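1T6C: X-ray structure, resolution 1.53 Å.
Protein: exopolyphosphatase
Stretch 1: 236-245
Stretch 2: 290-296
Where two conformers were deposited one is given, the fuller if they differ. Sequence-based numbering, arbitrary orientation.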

ATOM      1  N   GLY A 236      13.668  -4.729  -4.492  1.00 14.11           N
ATOM      2  CA  GLY A 236      15.012  -4.209  -4.566  1.00 14.86           C
ATOM      3  C   GLY A 236      15.441  -3.738  -5.947  1.00 14.85           C
ATOM      4  O   GLY A 236      16.513  -3.185  -6.076  1.00 15.19           O
ATOM      5  N   LYS A 237      14.607  -3.902  -6.969  1.00 14.38           N
ATOM      6  CA  LYS A 237      14.923  -3.379  -8.292  1.00 14.54           C
ATOM      7  C   LYS A 237      14.931  -1.847  -8.265  1.00 14.37           C
ATOM      8  O   LYS A 237      14.153  -1.212  -7.548  1.00 13.75           O
ATOM      9  N   VAL A 238      15.807  -1.257  -9.060  1.00 13.87           N
ATOM     10  CA  VAL A 238      15.829   0.192  -9.278  1.00 14.34           C
ATOM     11  C   VAL A 238      15.004   0.582 -10.491  1.00 14.78           C
ATOM     12  O   VAL A 238      15.020  -0.113 -11.526  1.00 14.69           O
ATOM     13  N   LEU A 239      14.289   1.707 -10.379  1.00 13.55           N
ATOM     14  CA  LEU A 239      13.662   2.339 -11.531  1.00 13.51           C
ATOM     15  C   LEU A 239      14.141   3.776 -11.617  1.00 12.89           C
ATOM     16  O   LEU A 239      14.053   4.531 -10.638  1.00 12.92           O
ATOM     17  N   THR A 240      14.630   4.158 -12.795  1.00 14.24           N
ATOM     18  CA  THR A 240      15.108   5.515 -12.984  1.00 14.07           C
ATOM     19  C   THR A 240      13.981   6.401 -13.424  1.00 13.80           C
ATOM     20  O   THR A 240      12.982   5.919 -13.936  1.00 13.59           O
ATOM     21  N   TYR A 241      14.182   7.707 -13.328  1.00 12.69           N
ATOM     22  CA  TYR A 241      13.252   8.685 -13.879  1.00 13.72           C
ATOM     23  C   TYR A 241      12.996   8.331 -15.355  1.00 13.36           C
ATOM     24  O   TYR A 241      11.854   8.299 -15.806  1.00 12.83           O
ATOM     25  N   GLY A 242      14.073   8.128 -16.130  1.00 12.98           N
ATOM     26  CA  GLY A 242      13.926   7.786 -17.540  1.00 13.45           C
ATOM     27  C   GLY A 242      13.066   6.564 -17.825  1.00 13.14           C
ATOM     28  O   GLY A 242      12.282   6.566 -18.767  1.00 13.33           O
ATOM     29  N   GLN A 243      13.229   5.519 -17.017  1.00 13.03           N
ATOM     30  CA  GLN A 243      12.447   4.289 -17.180  1.00 13.35           C
ATOM     31  C   GLN A 243      10.961   4.557 -16.875  1.00 13.07           C
ATOM     32  O   GLN A 243      10.064   4.125 -17.629  1.00 14.15           O
ATOM     33  N   ILE A 244      10.717   5.311 -15.805  1.00 12.75           N
ATOM     34  CA  ILE A 244       9.345   5.613 -15.398  1.00 12.35           C
ATOM     35  C   ILE A 244       8.712   6.526 -16.436  1.00 11.96           C
ATOM     36  O   ILE A 244       7.562   6.351 -16.795  1.00 12.56           O
ATOM     37  N   LYS A 245       9.451   7.508 -16.943  1.00 11.62           N
ATOM     38  CA  LYS A 245       8.921   8.406 -17.983  1.00 12.41           C
ATOM     39  C   LYS A 245       8.495   7.625 -19.227  1.00 12.51           C
ATOM     40  O   LYS A 245       7.417   7.853 -19.794  1.00 11.95           O
ATOM     41  N   LYS A 290      15.723  13.558  -7.799  1.00 15.05           N
ATOM     42  CA  LYS A 290      16.393  12.275  -7.688  1.00 14.98           C
ATOM     43  C   LYS A 290      16.234  11.488  -8.971  1.00 14.91           C
ATOM     44  O   LYS A 290      15.180  11.486  -9.593  1.00 15.83           O
ATOM     45  N   ASP A 291      17.286  10.804  -9.379  1.00 15.40           N
ATOM     46  CA  ASP A 291      17.247  10.157 -10.667  1.00 15.75           C
ATOM     47  C   ASP A 291      16.646   8.756 -10.624  1.00 14.15           C
ATOM     48  O   ASP A 291      16.425   8.167 -11.665  1.00 13.64           O
ATOM     49  N   CYS A 292      16.439   8.208  -9.432  1.00 14.84           N
ATOM     50  CA  CYS A 292      15.907   6.843  -9.337  1.00 15.05           C
ATOM     51  C   CYS A 292      15.303   6.561  -7.976  1.00 14.32           C
ATOM     52  O   CYS A 292      15.519   7.296  -7.001  1.00 14.23           O
ATOM     53  N   LEU A 293      14.565   5.464  -7.925  1.00 14.17           N
ATOM     54  CA  LEU A 293      14.047   4.935  -6.695  1.00 13.26           C
ATOM     55  C   LEU A 293      14.258   3.421  -6.668  1.00 13.30           C
ATOM     56  O   LEU A 293      14.538   2.809  -7.702  1.00 14.27           O
ATOM     57  N   ILE A 294      14.139   2.855  -5.484  1.00 12.51           N
ATOM     58  CA  ILE A 294      14.200   1.421  -5.246  1.00 12.88           C
ATOM     59  C   ILE A 294      12.788   0.930  -4.946  1.00 12.08           C
ATOM     60  O   ILE A 294      12.060   1.583  -4.222  1.00 11.87           O
ATOM     61  N   VAL A 295      12.430  -0.216  -5.509  1.00 11.91           N
ATOM     62  CA  VAL A 295      11.086  -0.790  -5.348  1.00 11.73           C
ATOM     63  C   VAL A 295      11.063  -1.727  -4.162  1.00 10.84           C
ATOM     64  O   VAL A 295      11.930  -2.556  -3.984  1.00 10.12           O
ATOM     65  N   SER A 296      10.015  -1.604  -3.342  1.00 10.26           N
ATOM     66  CA  SER A 296       9.743  -2.568  -2.283  1.00 10.54           C
ATOM     67  C   SER A 296       8.459  -3.329  -2.556  1.00 11.48           C
ATOM     68  O   SER A 296       7.438  -2.732  -2.873  1.00 12.66           O
TER

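The two stretches pair as antiparallel strands, and the backbone ladder, for example Leu239 N to Leu293 O at 2.9 Å, fixes which side chains can meet. Val295, Leu293 and Leu239 cover the most surface, and all three are buried. Leu239 (chi1 m, chi2 t) faces the same side of the sheet as its partner Leu293. Leu239 CB lies 4.1 Å from Leu293 CD1, and Leu239 CD1 lies 3.8 Å from CG2 of Val295 (chi1 t), so one long, branched chain touches two neighbours on the other strand. Leu293 takes the less common p, p rotamer, and its end comes nearer the first stretch; Leu293 CD2 sits 4.1 Å from CD1 of Ile244 (m, t), a helix residue whose CA-to-CB bond points toward the second stretch. Apolar side chains suit this buried face because they ask for no hydrogen-bond partner, while the backbone satisfies its own polar atoms in the ladder.

The other face carries Val238, Thr240, Cys292 and Ile294, all partly exposed. Here Val238 (t) places CG1 3.7 Å from Cys292 CB, a contact between compact side chains. Thr240 (p) adds CG2 at 4.3 Å from Cys292 CB, while its OG1 caps the helix by accepting from Gln243 N at 3.0 Å. Gln243 answers with OE1, which accepts from Thr240 N at 2.9 Å, closing a reciprocal pair within the first stretch.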

ATOM      1  CB  LYS A 237      13.903  -3.862  -9.327  1.00 15.08           C
ATOM      2  CG  LYS A 237      14.030  -5.307  -9.737  1.00 17.36           C
ATOM      3  CD  LYS A 237      15.402  -5.591 -10.387  1.00 19.88           C
ATOM      4  CE  LYS A 237      15.395  -6.863 -11.223  1.00 23.68           C
ATOM      5  NZ  LYS A 237      15.627  -8.032 -10.336  1.00 27.14           N
ATOM      6  CB  VAL A 238      17.264   0.669  -9.469  1.00 15.46           C
ATOM      7  CG1 VAL A 238      17.302   2.133  -9.847  1.00 15.53           C
ATOM      8  CG2 VAL A 238      18.041   0.379  -8.217  1.00 17.26           C
ATOM      9  CB  LEU A 239      12.139   2.318 -11.400  1.00 13.55           C
ATOM     10  CG  LEU A 239      11.483   0.939 -11.574  1.00 12.69           C
ATOM     11  CD1 LEU A 239       9.990   1.016 -11.225  1.00 11.89           C
ATOM     12  CD2 LEU A 239      11.658   0.402 -12.937  1.00 13.54           C
ATOM     13  CB  THR A 240      16.237   5.584 -14.048  1.00 14.61           C
ATOM     14  OG1 THR A 240      15.715   5.213 -15.314  1.00 15.19           O
ATOM     15  CG2 THR A 240      17.305   4.583 -13.783  1.00 15.49           C
ATOM     16  CB  TYR A 241      13.815  10.110 -13.737  1.00 13.36           C
ATOM     17  CG  TYR A 241      12.873  11.124 -14.332  1.00 14.23           C
ATOM     18  CD1 TYR A 241      11.890  11.712 -13.563  1.00 14.15           C
ATOM     19  CD2 TYR A 241      12.938  11.456 -15.697  1.00 12.93           C
ATOM     20  CE1 TYR A 241      10.982  12.644 -14.140  1.00 16.57           C
ATOM     21  CE2 TYR A 241      12.060  12.370 -16.257  1.00 15.67           C
ATOM     22  CZ  TYR A 241      11.080  12.951 -15.478  1.00 17.63           C
ATOM     23  OH  TYR A 241      10.213  13.835 -16.070  1.00 21.26           O
ATOM     24  CB  GLN A 243      12.962   3.194 -16.268  1.00 13.25           C
ATOM     25  CG  GLN A 243      14.245   2.503 -16.779  1.00 15.61           C
ATOM     26  CD  GLN A 243      14.915   1.602 -15.716  1.00 17.86           C
ATOM     27  OE1 GLN A 243      14.992   1.951 -14.568  1.00 18.35           O
ATOM     28  NE2 GLN A 243      15.371   0.416 -16.122  1.00 21.96           N
ATOM     29  CB  ILE A 244       9.311   6.203 -13.980  1.00 12.08           C
ATOM     30  CG1 ILE A 244       9.844   5.180 -12.964  1.00 11.98           C
ATOM     31  CG2 ILE A 244       7.880   6.610 -13.591  1.00 12.06           C
ATOM     32  CD1 ILE A 244       9.955   5.712 -11.573  1.00 13.89           C
ATOM     33  CB  LYS A 245       9.949   9.486 -18.376  1.00 13.11           C
ATOM     34  CG  LYS A 245       9.373  10.513 -19.342  1.00 17.59           C
ATOM     35  CD  LYS A 245      10.384  11.479 -19.900  1.00 22.26           C
ATOM     36  CE  LYS A 245       9.753  12.396 -20.952  1.00 24.50           C
ATOM     37  NZ  LYS A 245       9.397  11.683 -22.213  1.00 26.80           N
ATOM     38  CB  LYS A 290      15.847  11.480  -6.485  0.60 15.36           C
ATOM     39  CG  LYS A 290      16.000  12.210  -5.156  0.60 16.61           C
ATOM     40  CD  LYS A 290      17.449  12.083  -4.614  0.60 18.46           C
ATOM     41  CE  LYS A 290      17.709  10.660  -4.090  0.60 20.60           C
ATOM     42  NZ  LYS A 290      18.819   9.929  -4.775  0.60 23.68           N
ATOM     43  CB  ASP A 291      18.638  10.069 -11.261  1.00 16.67           C
ATOM     44  CG  ASP A 291      19.166  11.417 -11.721  1.00 20.77           C
ATOM     45  OD1 ASP A 291      18.376  12.343 -12.063  1.00 22.62           O
ATOM     46  OD2 ASP A 291      20.386  11.612 -11.754  1.00 27.15           O
ATOM     47  CB  CYS A 292      16.977   5.813  -9.628  1.00 16.09           C
ATOM     48  SG  CYS A 292      18.199   5.679  -8.334  1.00 21.78           S
ATOM     49  CB  LEU A 293      12.575   5.267  -6.517  1.00 13.26           C
ATOM     50  CG  LEU A 293      11.589   4.784  -7.582  1.00 11.46           C
ATOM     51  CD1 LEU A 293      11.277   3.281  -7.487  1.00 11.60           C
ATOM     52  CD2 LEU A 293      10.284   5.610  -7.483  1.00 14.70           C
ATOM     53  CB  ILE A 294      15.157   1.097  -4.034  1.00 14.53           C
ATOM     54  CG1 ILE A 294      16.511   1.775  -4.220  1.00 19.87           C
ATOM     55  CG2 ILE A 294      15.363  -0.419  -3.881  1.00 17.58           C
ATOM     56  CD1 ILE A 294      17.445   1.646  -3.018  1.00 22.78           C
ATOM     57  CB  VAL A 295      10.645  -1.499  -6.655  1.00 11.65           C
ATOM     58  CG1 VAL A 295       9.266  -2.147  -6.509  1.00 13.50           C
ATOM     59  CG2 VAL A 295      10.650  -0.478  -7.808  1.00 13.28           C
ATOM     60  CB  SER A 296       9.598  -1.851  -0.937  1.00 10.77           C
ATOM     61  OG  SER A 296       9.293  -2.808   0.062  1.00 11.75           O
TER